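Matching sites in inositol 2-dehydrogenase from Sinorhizobium meliloti, a protein that catalyses the NAD+-dependent oxidation of myo-inositol to 2-keto-myo-inositol (scyllo-inosose), the first step of myo-inositol degradation (PDB 4HKT (chain A, 2.00 Å), residues Ile168-Thr173 and Leu314-Val319), and in its relative Myo-inositol 2-dehydrogenase from Thermotoga maritima (PDB 3EZY (chain B, 2.04 Å), residues Ile169-Thr174 and Leu315-Lys320). Both blocks share one frame: the second was fitted to the first on N, CA, C and O of the twelve residues, RMSD 0.21 Å. Numbering follows each deposited sequence.

Structure 1 (4HKT). With EDO (1,2-ethanediol), chain C.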
loop_
_atom_site.group_PDB
_atom_site.type_symbol
_atom_site.label_atom_id
_atom_site.label_comp_id
_atom_site.label_asym_id
_atom_site.label_seq_id
_atom_site.Cartn_x
_atom_site.Cartn_y
_atom_site.Cartn_z
ATOM N N ILE A 168 -20.335 8.273 25.214
ATOM C CA ILE A 168 -19.310 7.964 24.237
ATOM C C ILE A 168 -18.108 8.913 24.339
ATOM O O ILE A 168 -16.945 8.476 24.197
ATOM C CB ILE A 168 -19.889 7.957 22.803
ATOM C CG1 ILE A 168 -18.851 7.475 21.803
ATOM C CG2 ILE A 168 -20.345 9.364 22.382
ATOM C CD1 ILE A 168 -19.464 7.153 20.467
ATOM N N PHE A 169 -18.349 10.181 24.660
ATOM C CA PHE A 169 -17.227 11.144 24.723
ATOM C C PHE A 169 -16.299 10.843 25.877
ATOM O O PHE A 169 -15.086 10.912 25.731
ATOM C CB PHE A 169 -17.743 12.558 24.810
ATOM C CG PHE A 169 -18.445 13.020 23.544
ATOM C CD1 PHE A 169 -17.739 13.112 22.345
ATOM C CD2 PHE A 169 -19.782 13.386 23.560
ATOM C CE1 PHE A 169 -18.355 13.550 21.192
ATOM C CE2 PHE A 169 -20.412 13.815 22.401
ATOM C CZ PHE A 169 -19.692 13.904 21.212
ATOM N N ARG A 170 -16.882 10.495 27.025
ATOM C CA ARG A 170 -16.106 10.143 28.216
ATOM C C ARG A 170 -15.497 8.754 28.141
ATOM O O ARG A 170 -14.448 8.511 28.723
ATOM C CB ARG A 170 -16.948 10.315 29.483
ATOM C CG ARG A 170 -17.480 11.727 29.639
ATOM C CD ARG A 170 -18.038 12.010 31.034
ATOM N NE ARG A 170 -18.603 13.358 31.171
ATOM C CZ ARG A 170 -19.842 13.718 30.868
ATOM N NH1 ARG A 170 -20.697 12.839 30.383
ATOM N NH2 ARG A 170 -20.227 14.995 31.046
ATOM N N ASP A 171 -16.136 7.851 27.411
ATOM C CA ASP A 171 -15.743 6.445 27.426
ATOM C C ASP A 171 -14.845 6.061 26.267
ATOM O O ASP A 171 -13.928 5.238 26.451
ATOM C CB ASP A 171 -16.947 5.512 27.446
ATOM C CG ASP A 171 -16.544 4.033 27.498
ATOM O OD1 ASP A 171 -16.058 3.619 28.559
ATOM O OD2 ASP A 171 -16.714 3.286 26.504
HETATM N N MSE A 172 -15.113 6.605 25.076
HETATM C CA MSE A 172 -14.374 6.222 23.870
HETATM C C MSE A 172 -13.506 7.369 23.400
HETATM O O MSE A 172 -12.286 7.242 23.282
HETATM C CB MSE A 172 -15.380 5.872 22.786
HETATM C CG MSE A 172 -14.695 5.473 21.488
HETATM SE SE MSE A 172 -16.013 5.004 20.107
HETATM C CE MSE A 172 -14.614 4.689 18.785
ATOM N N THR A 173 -14.125 8.509 23.166
ATOM C CA THR A 173 -13.411 9.633 22.554
ATOM C C THR A 173 -12.317 10.192 23.444
ATOM O O THR A 173 -11.379 10.839 22.991
ATOM C CB THR A 173 -14.392 10.745 22.215
ATOM O OG1 THR A 173 -15.584 10.162 21.719
ATOM C CG2 THR A 173 -13.787 11.641 21.124
ATOM N N LEU A 314 -12.028 17.914 28.033
ATOM C CA LEU A 314 -12.393 17.972 26.618
ATOM C C LEU A 314 -13.670 17.191 26.368
ATOM O O LEU A 314 -14.530 17.666 25.628
ATOM C CB LEU A 314 -11.281 17.473 25.708
ATOM C CG LEU A 314 -10.004 18.326 25.810
ATOM C CD1 LEU A 314 -8.802 17.633 25.224
ATOM C CD2 LEU A 314 -10.141 19.673 25.162
ATOM N N ALA A 315 -13.798 15.991 26.965
ATOM C CA ALA A 315 -15.034 15.235 26.797
ATOM C C ALA A 315 -16.239 16.024 27.329
ATOM O O ALA A 315 -17.290 16.069 26.666
ATOM C CB ALA A 315 -14.945 13.836 27.440
ATOM N N ASP A 316 -16.103 16.618 28.507
ATOM C CA ASP A 316 -17.226 17.370 29.121
ATOM C C ASP A 316 -17.660 18.543 28.192
ATOM O O ASP A 316 -18.873 18.801 28.009
ATOM C CB ASP A 316 -16.837 17.933 30.492
ATOM C CG ASP A 316 -16.738 16.872 31.590
ATOM O OD1 ASP A 316 -17.329 15.775 31.489
ATOM O OD2 ASP A 316 -16.039 17.149 32.583
ATOM N N ALA A 317 -16.654 19.240 27.638
ATOM C CA ALA A 317 -16.894 20.283 26.672
ATOM C C ALA A 317 -17.574 19.737 25.427
ATOM O O ALA A 317 -18.485 20.382 24.927
ATOM C CB ALA A 317 -15.606 21.040 26.317
ATOM N N ALA A 318 -17.152 18.564 24.923
ATOM C CA ALA A 318 -17.861 17.953 23.793
ATOM C C ALA A 318 -19.338 17.674 24.051
ATOM O O ALA A 318 -20.147 17.898 23.175
ATOM C CB ALA A 318 -17.169 16.679 23.271
ATOM N N VAL A 319 -19.673 17.188 25.239
ATOM C CA VAL A 319 -21.046 16.890 25.620
ATOM C C VAL A 319 -21.896 18.172 25.577
ATOM O O VAL A 319 -22.984 18.160 24.996
ATOM C CB VAL A 319 -21.085 16.254 27.040
ATOM C CG1 VAL A 319 -22.499 16.014 27.547
ATOM C CG2 VAL A 319 -20.348 14.890 27.086
HETATM C C1 EDO C . -14.971 0.971 25.005
HETATM O O1 EDO C . -15.749 1.037 26.200
HETATM C C2 EDO C . -14.258 2.294 24.700
HETATM O O2 EDO C . -13.965 2.360 23.303
#
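The F169 ring has CB of A318 over one face, a CH-pi contact 3.8 Å from the ring centroid to that CB and 15° off the normal; CG2 of I168 covers the opposite face. The R170 guanidinium carries V319 CG2 over one face, and D316 OD1 lies at its edge, in plane. There R170 NE donates to D316 OD1 at 2.8 Å (151°), nearly along the C-O axis, forming a salt bridge; a weak bond from NH2 reaches the same oxygen. An extended chain from CG to NE (chi3 -178°) carries the group across, and R170 NH1 also bonds G166 O. CB of A315 packs 3.4 Å from F169 O and 4.0 Å from R170 CG. The contact joins the start of helix 168-184, in the Gfo/Idh/MocA C-terminal domain, to helix 305-324, near strands 188-196 and 211-218.

Structure 2 (3EZY).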
loop_
_atom_site.group_PDB
_atom_site.type_symbol
_atom_site.label_atom_id
_atom_site.label_comp_id
_atom_site.label_asym_id
_atom_site.label_seq_id
_atom_site.Cartn_x
_atom_site.Cartn_y
_atom_site.Cartn_z
ATOM N N ILE B 169 -20.389 8.508 24.962
ATOM C CA ILE B 169 -19.339 8.181 24.013
ATOM C C ILE B 169 -18.131 9.103 24.181
ATOM O O ILE B 169 -16.988 8.665 24.022
ATOM C CB ILE B 169 -19.851 8.187 22.547
ATOM C CG1 ILE B 169 -18.934 7.324 21.646
ATOM C CG2 ILE B 169 -19.919 9.625 22.020
ATOM C CD1 ILE B 169 -19.475 7.178 20.238
ATOM N N PHE B 170 -18.352 10.345 24.597
ATOM C CA PHE B 170 -17.224 11.289 24.679
ATOM C C PHE B 170 -16.322 11.071 25.882
ATOM O O PHE B 170 -15.144 11.479 25.866
ATOM C CB PHE B 170 -17.719 12.741 24.637
ATOM C CG PHE B 170 -18.542 13.051 23.416
ATOM C CD1 PHE B 170 -17.969 12.976 22.139
ATOM C CD2 PHE B 170 -19.891 13.370 23.520
ATOM C CE1 PHE B 170 -18.727 13.236 20.991
ATOM C CE2 PHE B 170 -20.650 13.631 22.373
ATOM C CZ PHE B 170 -20.061 13.539 21.098
ATOM N N LEU B 171 -16.854 10.435 26.934
ATOM C CA LEU B 171 -16.090 10.222 28.165
ATOM C C LEU B 171 -15.503 8.820 28.212
ATOM O O LEU B 171 -14.476 8.589 28.850
ATOM C CB LEU B 171 -16.951 10.485 29.419
ATOM C CG LEU B 171 -17.113 11.942 29.923
ATOM C CD1 LEU B 171 -17.484 12.857 28.845
ATOM C CD2 LEU B 171 -18.128 12.071 31.046
ATOM N N ASP B 172 -16.122 7.913 27.479
ATOM C CA ASP B 172 -15.723 6.507 27.487
ATOM C C ASP B 172 -14.881 6.059 26.269
ATOM O O ASP B 172 -14.056 5.146 26.384
ATOM C CB ASP B 172 -16.984 5.605 27.601
ATOM C CG ASP B 172 -16.629 4.136 27.726
ATOM O OD1 ASP B 172 -15.972 3.780 28.731
ATOM O OD2 ASP B 172 -17.027 3.337 26.834
ATOM N N MET B 173 -15.088 6.697 25.116
ATOM C CA MET B 173 -14.438 6.266 23.882
ATOM C C MET B 173 -13.514 7.383 23.366
ATOM O O MET B 173 -12.286 7.195 23.206
ATOM C CB MET B 173 -15.532 5.846 22.862
ATOM C CG MET B 173 -15.052 5.296 21.498
ATOM S SD MET B 173 -16.309 4.679 20.342
ATOM C CE MET B 173 -15.174 3.677 19.369
ATOM N N THR B 174 -14.085 8.562 23.163
ATOM C CA THR B 174 -13.341 9.678 22.599
ATOM C C THR B 174 -12.239 10.098 23.518
ATOM O O THR B 174 -11.239 10.654 23.094
ATOM C CB THR B 174 -14.231 10.885 22.322
ATOM O OG1 THR B 174 -15.481 10.431 21.810
ATOM C CG2 THR B 174 -13.556 11.816 21.306
ATOM N N LEU B 315 -12.035 17.824 27.970
ATOM C CA LEU B 315 -12.409 17.868 26.552
ATOM C C LEU B 315 -13.696 17.064 26.352
ATOM O O LEU B 315 -14.552 17.426 25.542
ATOM C CB LEU B 315 -11.255 17.346 25.697
ATOM C CG LEU B 315 -10.116 18.371 25.599
ATOM C CD1 LEU B 315 -8.792 17.718 25.135
ATOM C CD2 LEU B 315 -10.556 19.469 24.628
ATOM N N GLY B 316 -13.821 15.957 27.081
ATOM C CA GLY B 316 -15.050 15.170 27.030
ATOM C C GLY B 316 -16.279 15.973 27.496
ATOM O O GLY B 316 -17.330 15.920 26.878
ATOM N N TYR B 317 -16.154 16.682 28.615
ATOM C CA TYR B 317 -17.245 17.502 29.094
ATOM C C TYR B 317 -17.598 18.628 28.121
ATOM O O TYR B 317 -18.797 18.926 27.920
ATOM C CB TYR B 317 -16.942 18.008 30.511
ATOM C CG TYR B 317 -17.365 16.960 31.529
ATOM C CD1 TYR B 317 -18.671 16.487 31.545
ATOM C CD2 TYR B 317 -16.473 16.411 32.411
ATOM C CE1 TYR B 317 -19.073 15.493 32.445
ATOM C CE2 TYR B 317 -16.859 15.445 33.330
ATOM C CZ TYR B 317 -18.152 14.982 33.340
ATOM O OH TYR B 317 -18.570 14.000 34.245
ATOM N N ALA B 318 -16.583 19.258 27.528
ATOM C CA ALA B 318 -16.833 20.281 26.481
ATOM C C ALA B 318 -17.597 19.713 25.289
ATOM O O ALA B 318 -18.518 20.350 24.772
ATOM C CB ALA B 318 -15.493 20.934 26.005
ATOM N N ALA B 319 -17.198 18.531 24.816
ATOM C CA ALA B 319 -17.926 17.851 23.739
ATOM C C ALA B 319 -19.359 17.478 24.111
ATOM O O ALA B 319 -20.274 17.598 23.273
ATOM C CB ALA B 319 -17.159 16.570 23.241
ATOM N N LYS B 320 -19.571 17.017 25.346
ATOM C CA LYS B 320 -20.930 16.667 25.763
ATOM C C LYS B 320 -21.797 17.915 25.746
ATOM O O LYS B 320 -22.927 17.888 25.249
ATOM C CB LYS B 320 -20.978 16.062 27.176
ATOM C CG LYS B 320 -20.556 14.624 27.280
ATOM C CD LYS B 320 -20.498 14.170 28.781
ATOM C CE LYS B 320 -21.914 13.866 29.276
ATOM N NZ LYS B 320 -21.946 12.701 30.234
#
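The F170 ring has CB of A319 over one face, a CH-pi contact 4.0 Å from the ring centroid to that CB and 22° off the normal; CG2 of I169 covers the opposite face. At the Y317 ring, L171 CD2 lies 3.7 Å from Y317 CZ, the two side chains crossing at about a right angle. The polar end of Y317 goes elsewhere, its OH hydrogen-bonding L99 O. K320 lies across L171 on another side: its CD is 3.3 Å from L171 CD1, tighter than usual van der Waals contact. The lysine chain bends at chi3 (79°) and again at chi4, and its NZ bonds G167 O. At G316 only backbone faces the other helix, its C 3.6 Å from L171 CD1 and its CA 3.9 Å from F170 O. No hydrogen bond crosses between the segments; the contacts are van der Waals ones.

Structure 1 against structure 2
R170(A) is replaced by L171(B). The two side chains begin alike: CD of R170(A) and CD2 of L171(B) lie 0.1 Å apart after superposition, although chi1 is -58° against -83°. CZ, NH1 and NH2 of the arginine have no counterpart in the leucine. L171(B) has no polar atom to take the place of NE, so the salt bridge from R170(A) NE to D316(A) OD1 (2.8 Å), with its hydrogen bond, is in structure 1 alone.

A315(A) against G316(B) removes a methyl group. The contact of A315(A) CB with F169(A) O, at 3.4 Å, is therefore confined to structure 1, as is that CB's contact with the backbone N of R170(A).

At D316(A) against Y317(B) a carboxylate gives way to a ring. The CG atoms stand 0.6 Å apart, while CD1, CE1, CE2, CZ and OH of Y317(B) have no counterpart. The place of CE1 of Y317(B) is 1.9 Å apart from R170(A) NH2 after superposition, so the ring extends toward the area used by the guanidinium. Y317(B) CD1 also touches K320(B) CD, a contact absent from structure 1.

V319(A) against K320(B) loses CG1 and gains CD, CE and NZ; CG2 of V319(A) and CG of K320(B) are 0.4 Å apart. K320(B) NZ comes to within 1.3 Å, after superposition, of the place of R170(A) NH1, putting a nitrogen from the opposite helix there. Absence of the salt bridge probably weakens the polar tie between the two segments in structure 2.

The compared CA atoms coincide within the error, and the side chains of F169(A)/F170(B) and D171(A)/D172(B) keep their places. Selenomethionine M172(A) and methionine M173(B) keep their rotamer, but their CE atoms stand 1.3 Å apart after superposition.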